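Local coordinates for uncharacterized ACR, COG1565 superfamily (Burkholderia thailandensis, PDB 4F3N), which is of unknown function but has a methyltransferase fold and may methylate protein arginines symmetrically, with S-adenosylmethionine as donor, at residues D110-A114 / G213-L217; A294-G300 / L406-F412. All blocks are in the same frame, centred on the assembly; numbering follows the deposited sequence.

Contact 1: residues D110-A114 / G213-L217; sequences DFVTA and GNEVL. With EDO (1,2-ethanediol), chain D.
At the S-adenosyl-L-homocysteine site, the loop 110-114 closes over the C-terminal end of strand 210-214, where Thr113 meets the Glu215 carboxylate. Both Thr113 and Asn214 bind S-adenosyl-L-homocysteine in a crystal structure of this protein; here that ligand is absent. The Glu215 carboxylate takes two bonds from one residue: Thr113 N reaches OE2 of Glu215 on its syn side, 3.0 Å away and almost straight at 174°, while Thr113 OG1 donates to Glu215 OE1 at 2.8 Å from above the carboxylate plane. Beside them the Val112 CG1 methyl rests 3.7 Å from Asn214 ND2, the two side chains crossing at about a right angle. Asn214 holds its amide out past the strand end, CG trans to N at chi1 -178°, and ND2 donates to O2 of a 1,2-ethanediol, probably from the crystallisation liquor, at 3.0 Å. A water accepts from Ala114 N, donates to Glu215 OE2 and bonds to the same diol; another lies within hydrogen-bonding reach of Phe111 O and Glu215 O, though it may not serve both at once. Gripped by backbone N-H, hydroxyl and water, the carboxylate is fixed in its rotation and ties the loop to the strand end that carries Asn214.

Contact 2: residues A294-G300 / L406-F412; sequences AFFIDYG and LFKVIAF
Tyr299 and Phe407 lie side by side where strands 293-298 and 407-414 run antiparallel, their rings meeting as an offset edge-to-face pair. The Tyr299 edge turns toward the Phe407 face with planes at 67°, bringing CD1 of Tyr299 to 3.5 Å from CZ of Phe407. With chi1 at 45°, the Tyr299 ring projects between its own backbone N and carbonyl carbon; its CB sits over the Phe407 face as a CH-pi contact, 4.2 Å from the centroid. Further along the same face of the sheet, Ile297 and Val409 point the same way, and Phe295 CD1 packs on Ala411 CB at 3.7 Å. The other face carries Phe296 and Phe412, which cross at about a right angle and touch edge against edge, CE2 of Phe296 to CD2 of Phe412 at 4.1 Å. Beyond them Lys408, bent at chi2 (-65°) and chi4, folds back so that NZ meets Gly300 O at 2.8 Å, nearly in line with the C=O. NZ also bonds to Glu405 O and, from above the carbonyl plane, to Leu406 O, which Gly300 N approaches from the opposite face. Backbone bonds pair the strands from Ala294 to Asp298, and the buried ammonium, bonded to three main-chain oxygens, ties the two segments together where the chain turns a corner at Tyr299.

In the fold
Contact 2 lies in the buried core of the seven-stranded mixed sheet, whereas contact 1 is a smaller surface contact at the rim of the cofactor pocket. They meet through neighbouring parallel strands: Glu215 N lies 2.8 Å from Ile297 O and Gly213 N 2.9 Å from Phe295 O, both probable hydrogen bonds. Contact 1 relies on a carboxylate, waters and a loop; contact 2 combines main-chain pairing with aromatic and aliphatic packing, keeping its charged lysine among carbonyls. Phe407 links the two, since its side chain also touches Thr113 and Glu215. The antiparallel strand 407-414 beside strand 293-298 is consistent with the Rossmann-like sheet of S-adenosylmethionine-dependent methyltransferases.

Contact 1: residues D110-A114 / G213-L217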
loop_
_atom_site.group_PDB
_atom_site.type_symbol
_atom_site.label_atom_id
_atom_site.label_comp_id
_atom_site.label_asym_id
_atom_site.label_seq_id
_atom_site.Cartn_x
_atom_site.Cartn_y
_atom_site.Cartn_z
ATOM N N ASP A 110 5.020 -3.849 -11.451
ATOM C CA ASP A 110 5.475 -3.907 -10.067
ATOM C C ASP A 110 4.816 -2.795 -9.245
ATOM O O ASP A 110 5.496 -1.974 -8.594
ATOM C CB ASP A 110 7.001 -3.827 -9.992
ATOM N N PHE A 111 3.484 -2.755 -9.310
ATOM C CA PHE A 111 2.677 -1.907 -8.424
ATOM C C PHE A 111 2.001 -2.750 -7.328
ATOM O O PHE A 111 1.643 -2.222 -6.269
ATOM C CB PHE A 111 1.610 -1.127 -9.215
ATOM C CG PHE A 111 2.165 -0.324 -10.373
ATOM C CD1 PHE A 111 2.850 0.857 -10.147
ATOM C CD2 PHE A 111 1.975 -0.749 -11.699
ATOM C CE1 PHE A 111 3.369 1.603 -11.212
ATOM C CE2 PHE A 111 2.490 -0.011 -12.761
ATOM C CZ PHE A 111 3.181 1.170 -12.513
ATOM N N VAL A 112 1.816 -4.046 -7.585
ATOM C CA VAL A 112 1.330 -5.012 -6.549
ATOM C C VAL A 112 2.197 -6.265 -6.537
ATOM O O VAL A 112 2.940 -6.546 -7.505
ATOM C CB VAL A 112 -0.157 -5.436 -6.751
ATOM C CG1 VAL A 112 -1.089 -4.212 -6.708
ATOM C CG2 VAL A 112 -0.344 -6.215 -8.067
ATOM N N THR A 113 2.103 -7.023 -5.444
ATOM C CA THR A 113 3.022 -8.176 -5.215
ATOM C C THR A 113 2.776 -9.330 -6.221
ATOM O O THR A 113 3.731 -9.962 -6.724
ATOM C CB THR A 113 2.946 -8.674 -3.754
ATOM O OG1 THR A 113 3.401 -7.632 -2.895
ATOM C CG2 THR A 113 3.855 -9.885 -3.512
ATOM N N ALA A 114 1.508 -9.569 -6.518
ATOM C CA ALA A 114 1.072 -10.795 -7.222
ATOM C C ALA A 114 -0.081 -10.406 -8.140
ATOM O O ALA A 114 -1.235 -10.645 -7.827
ATOM C CB ALA A 114 0.603 -11.864 -6.219
ATOM N N GLY A 213 -7.724 0.740 -1.221
ATOM C CA GLY A 213 -6.300 1.066 -1.313
ATOM C C GLY A 213 -5.523 -0.231 -1.169
ATOM O O GLY A 213 -5.288 -0.683 -0.057
ATOM N N ASN A 214 -5.151 -0.834 -2.298
ATOM C CA ASN A 214 -4.478 -2.102 -2.326
ATOM C C ASN A 214 -2.980 -1.943 -2.548
ATOM O O ASN A 214 -2.582 -1.497 -3.615
ATOM C CB ASN A 214 -5.074 -2.850 -3.496
ATOM C CG ASN A 214 -4.522 -4.205 -3.650
ATOM O OD1 ASN A 214 -4.291 -4.930 -2.673
ATOM N ND2 ASN A 214 -4.366 -4.614 -4.953
ATOM N N GLU A 215 -2.167 -2.290 -1.554
ATOM C CA GLU A 215 -0.736 -2.049 -1.615
ATOM C C GLU A 215 -0.354 -0.619 -2.001
ATOM O O GLU A 215 0.573 -0.412 -2.812
ATOM C CB GLU A 215 -0.108 -3.090 -2.558
ATOM C CG GLU A 215 -0.021 -4.427 -1.872
ATOM C CD GLU A 215 0.756 -5.445 -2.686
ATOM O OE1 GLU A 215 1.949 -5.263 -2.803
ATOM O OE2 GLU A 215 0.117 -6.334 -3.248
ATOM N N VAL A 216 -1.047 0.365 -1.427
ATOM C CA VAL A 216 -0.673 1.746 -1.625
ATOM C C VAL A 216 -0.027 2.366 -0.397
ATOM O O VAL A 216 0.865 3.222 -0.561
ATOM C CB VAL A 216 -1.845 2.628 -2.141
ATOM C CG1 VAL A 216 -2.329 2.103 -3.499
ATOM C CG2 VAL A 216 -3.006 2.663 -1.194
ATOM N N LEU A 217 -0.402 1.935 0.804
ATOM C CA LEU A 217 0.196 2.489 2.021
ATOM C C LEU A 217 1.680 2.171 2.125
ATOM O O LEU A 217 2.497 3.055 2.570
ATOM C CB LEU A 217 -0.540 2.012 3.260
ATOM C CG LEU A 217 -2.013 2.446 3.418
ATOM C CD1 LEU A 217 -2.584 1.805 4.679
ATOM C CD2 LEU A 217 -2.247 3.973 3.417
HETATM C C1 EDO D . -3.919 -9.810 -5.661
HETATM O O1 EDO D . -2.989 -10.011 -4.631
HETATM C C2 EDO D . -4.548 -8.452 -5.446
HETATM O O2 EDO D . -3.628 -7.387 -5.730
HETATM O O HOH W 1 -0.455 -0.420 -5.697
HETATM O O HOH W 2 -0.710 -8.615 -4.874
#

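Contact 2: residues A294-G300 / L406-F412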
loop_
_atom_site.group_PDB
_atom_site.type_symbol
_atom_site.label_atom_id
_atom_site.label_comp_id
_atom_site.label_asym_id
_atom_site.label_seq_id
_atom_site.Cartn_x
_atom_site.Cartn_y
_atom_site.Cartn_z
ATOM N N ALA A 294 -13.872 2.242 3.675
ATOM C CA ALA A 294 -12.542 2.345 3.059
ATOM C C ALA A 294 -11.802 1.107 3.501
ATOM O O ALA A 294 -11.715 0.847 4.717
ATOM C CB ALA A 294 -11.784 3.621 3.442
ATOM N N PHE A 295 -11.335 0.319 2.534
ATOM C CA PHE A 295 -10.552 -0.892 2.770
ATOM C C PHE A 295 -9.112 -0.642 2.351
ATOM O O PHE A 295 -8.894 -0.193 1.228
ATOM C CB PHE A 295 -11.051 -2.043 1.913
ATOM C CG PHE A 295 -12.484 -2.498 2.222
ATOM C CD1 PHE A 295 -12.714 -3.581 3.083
ATOM C CD2 PHE A 295 -13.544 -1.864 1.647
ATOM C CE1 PHE A 295 -14.001 -4.041 3.346
ATOM C CE2 PHE A 295 -14.829 -2.300 1.900
ATOM C CZ PHE A 295 -15.048 -3.390 2.741
ATOM N N PHE A 296 -8.164 -0.921 3.247
ATOM C CA PHE A 296 -6.739 -0.934 2.929
ATOM C C PHE A 296 -6.175 -2.319 3.092
ATOM O O PHE A 296 -6.391 -2.940 4.124
ATOM C CB PHE A 296 -5.986 0.069 3.803
ATOM C CG PHE A 296 -6.461 1.481 3.610
ATOM C CD1 PHE A 296 -6.086 2.223 2.491
ATOM C CD2 PHE A 296 -7.314 2.057 4.526
ATOM C CE1 PHE A 296 -6.522 3.548 2.330
ATOM C CE2 PHE A 296 -7.796 3.350 4.331
ATOM C CZ PHE A 296 -7.389 4.086 3.250
ATOM N N ILE A 297 -5.539 -2.832 2.045
ATOM C CA ILE A 297 -4.952 -4.147 2.017
ATOM C C ILE A 297 -3.454 -3.961 1.902
ATOM O O ILE A 297 -2.989 -3.260 0.983
ATOM C CB ILE A 297 -5.424 -4.952 0.781
ATOM C CG1 ILE A 297 -6.979 -4.987 0.775
ATOM C CG2 ILE A 297 -4.848 -6.391 0.815
ATOM C CD1 ILE A 297 -7.588 -4.273 -0.411
ATOM N N ASP A 298 -2.702 -4.539 2.822
ATOM C CA ASP A 298 -1.251 -4.370 2.775
ATOM C C ASP A 298 -0.559 -5.282 3.749
ATOM O O ASP A 298 -1.155 -5.816 4.696
ATOM C CB ASP A 298 -0.884 -2.906 3.064
ATOM C CG ASP A 298 0.107 -2.318 2.103
ATOM O OD1 ASP A 298 1.074 -3.029 1.683
ATOM O OD2 ASP A 298 -0.071 -1.125 1.746
ATOM N N TYR A 299 0.733 -5.440 3.516
ATOM C CA TYR A 299 1.581 -6.180 4.441
ATOM C C TYR A 299 2.053 -5.317 5.599
ATOM O O TYR A 299 2.404 -4.128 5.451
ATOM C CB TYR A 299 2.734 -6.818 3.686
ATOM C CG TYR A 299 3.450 -5.921 2.673
ATOM C CD1 TYR A 299 3.054 -5.886 1.320
ATOM C CD2 TYR A 299 4.514 -5.125 3.053
ATOM C CE1 TYR A 299 3.724 -5.110 0.389
ATOM C CE2 TYR A 299 5.180 -4.310 2.114
ATOM C CZ TYR A 299 4.781 -4.320 0.794
ATOM O OH TYR A 299 5.424 -3.527 -0.132
ATOM N N GLY A 300 1.986 -5.886 6.774
ATOM C CA GLY A 300 2.361 -5.189 7.996
ATOM C C GLY A 300 1.761 -5.769 9.255
ATOM O O GLY A 300 1.315 -6.923 9.247
ATOM N N LEU A 406 0.868 -12.440 6.485
ATOM C CA LEU A 406 1.627 -11.218 6.376
ATOM C C LEU A 406 0.741 -10.061 5.891
ATOM O O LEU A 406 0.843 -8.952 6.422
ATOM C CB LEU A 406 2.771 -11.402 5.377
ATOM C CG LEU A 406 3.558 -10.141 5.167
ATOM C CD1 LEU A 406 4.209 -9.573 6.429
ATOM C CD2 LEU A 406 4.538 -10.487 4.055
ATOM N N PHE A 407 -0.096 -10.318 4.890
ATOM C CA PHE A 407 -1.022 -9.306 4.397
ATOM C C PHE A 407 -2.217 -9.193 5.346
ATOM O O PHE A 407 -2.653 -10.212 5.891
ATOM C CB PHE A 407 -1.492 -9.658 3.010
ATOM C CG PHE A 407 -0.487 -9.296 1.918
ATOM C CD1 PHE A 407 0.763 -9.935 1.858
ATOM C CD2 PHE A 407 -0.786 -8.318 0.961
ATOM C CE1 PHE A 407 1.657 -9.622 0.874
ATOM C CE2 PHE A 407 0.138 -7.989 -0.016
ATOM C CZ PHE A 407 1.369 -8.622 -0.040
ATOM N N LYS A 408 -2.671 -7.955 5.574
ATOM C CA LYS A 408 -3.765 -7.634 6.474
ATOM C C LYS A 408 -4.772 -6.809 5.711
ATOM O O LYS A 408 -4.454 -6.199 4.682
ATOM C CB LYS A 408 -3.311 -6.815 7.698
ATOM C CG LYS A 408 -2.076 -7.353 8.419
ATOM C CD LYS A 408 -2.341 -8.733 9.051
ATOM C CE LYS A 408 -1.209 -9.150 10.011
ATOM N NZ LYS A 408 0.083 -9.443 9.304
ATOM N N VAL A 409 -6.014 -6.840 6.190
ATOM C CA VAL A 409 -7.027 -5.911 5.721
ATOM C C VAL A 409 -7.532 -5.109 6.906
ATOM O O VAL A 409 -7.951 -5.699 7.913
ATOM C CB VAL A 409 -8.211 -6.644 5.087
ATOM C CG1 VAL A 409 -9.181 -5.637 4.530
ATOM C CG2 VAL A 409 -7.724 -7.609 3.947
ATOM N N ILE A 410 -7.518 -3.781 6.758
ATOM C CA ILE A 410 -8.156 -2.869 7.718
ATOM C C ILE A 410 -9.239 -2.071 6.970
ATOM O O ILE A 410 -9.073 -1.740 5.805
ATOM C CB ILE A 410 -7.122 -1.955 8.432
ATOM C CG1 ILE A 410 -7.734 -1.289 9.663
ATOM C CG2 ILE A 410 -6.530 -0.886 7.482
ATOM C CD1 ILE A 410 -6.649 -0.820 10.655
ATOM N N ALA A 411 -10.373 -1.828 7.618
ATOM C CA ALA A 411 -11.436 -1.078 7.006
ATOM C C ALA A 411 -12.047 -0.093 7.992
ATOM O O ALA A 411 -12.142 -0.384 9.181
ATOM C CB ALA A 411 -12.516 -2.012 6.476
ATOM N N PHE A 412 -12.441 1.053 7.470
ATOM C CA PHE A 412 -13.120 2.116 8.190
ATOM C C PHE A 412 -14.474 2.383 7.537
ATOM O O PHE A 412 -14.693 2.113 6.340
ATOM C CB PHE A 412 -12.261 3.388 8.152
ATOM C CG PHE A 412 -10.888 3.218 8.723
ATOM C CD1 PHE A 412 -10.708 3.242 10.087
ATOM C CD2 PHE A 412 -9.784 2.975 7.900
ATOM C CE1 PHE A 412 -9.442 3.062 10.629
ATOM C CE2 PHE A 412 -8.526 2.801 8.440
ATOM C CZ PHE A 412 -8.357 2.881 9.798
#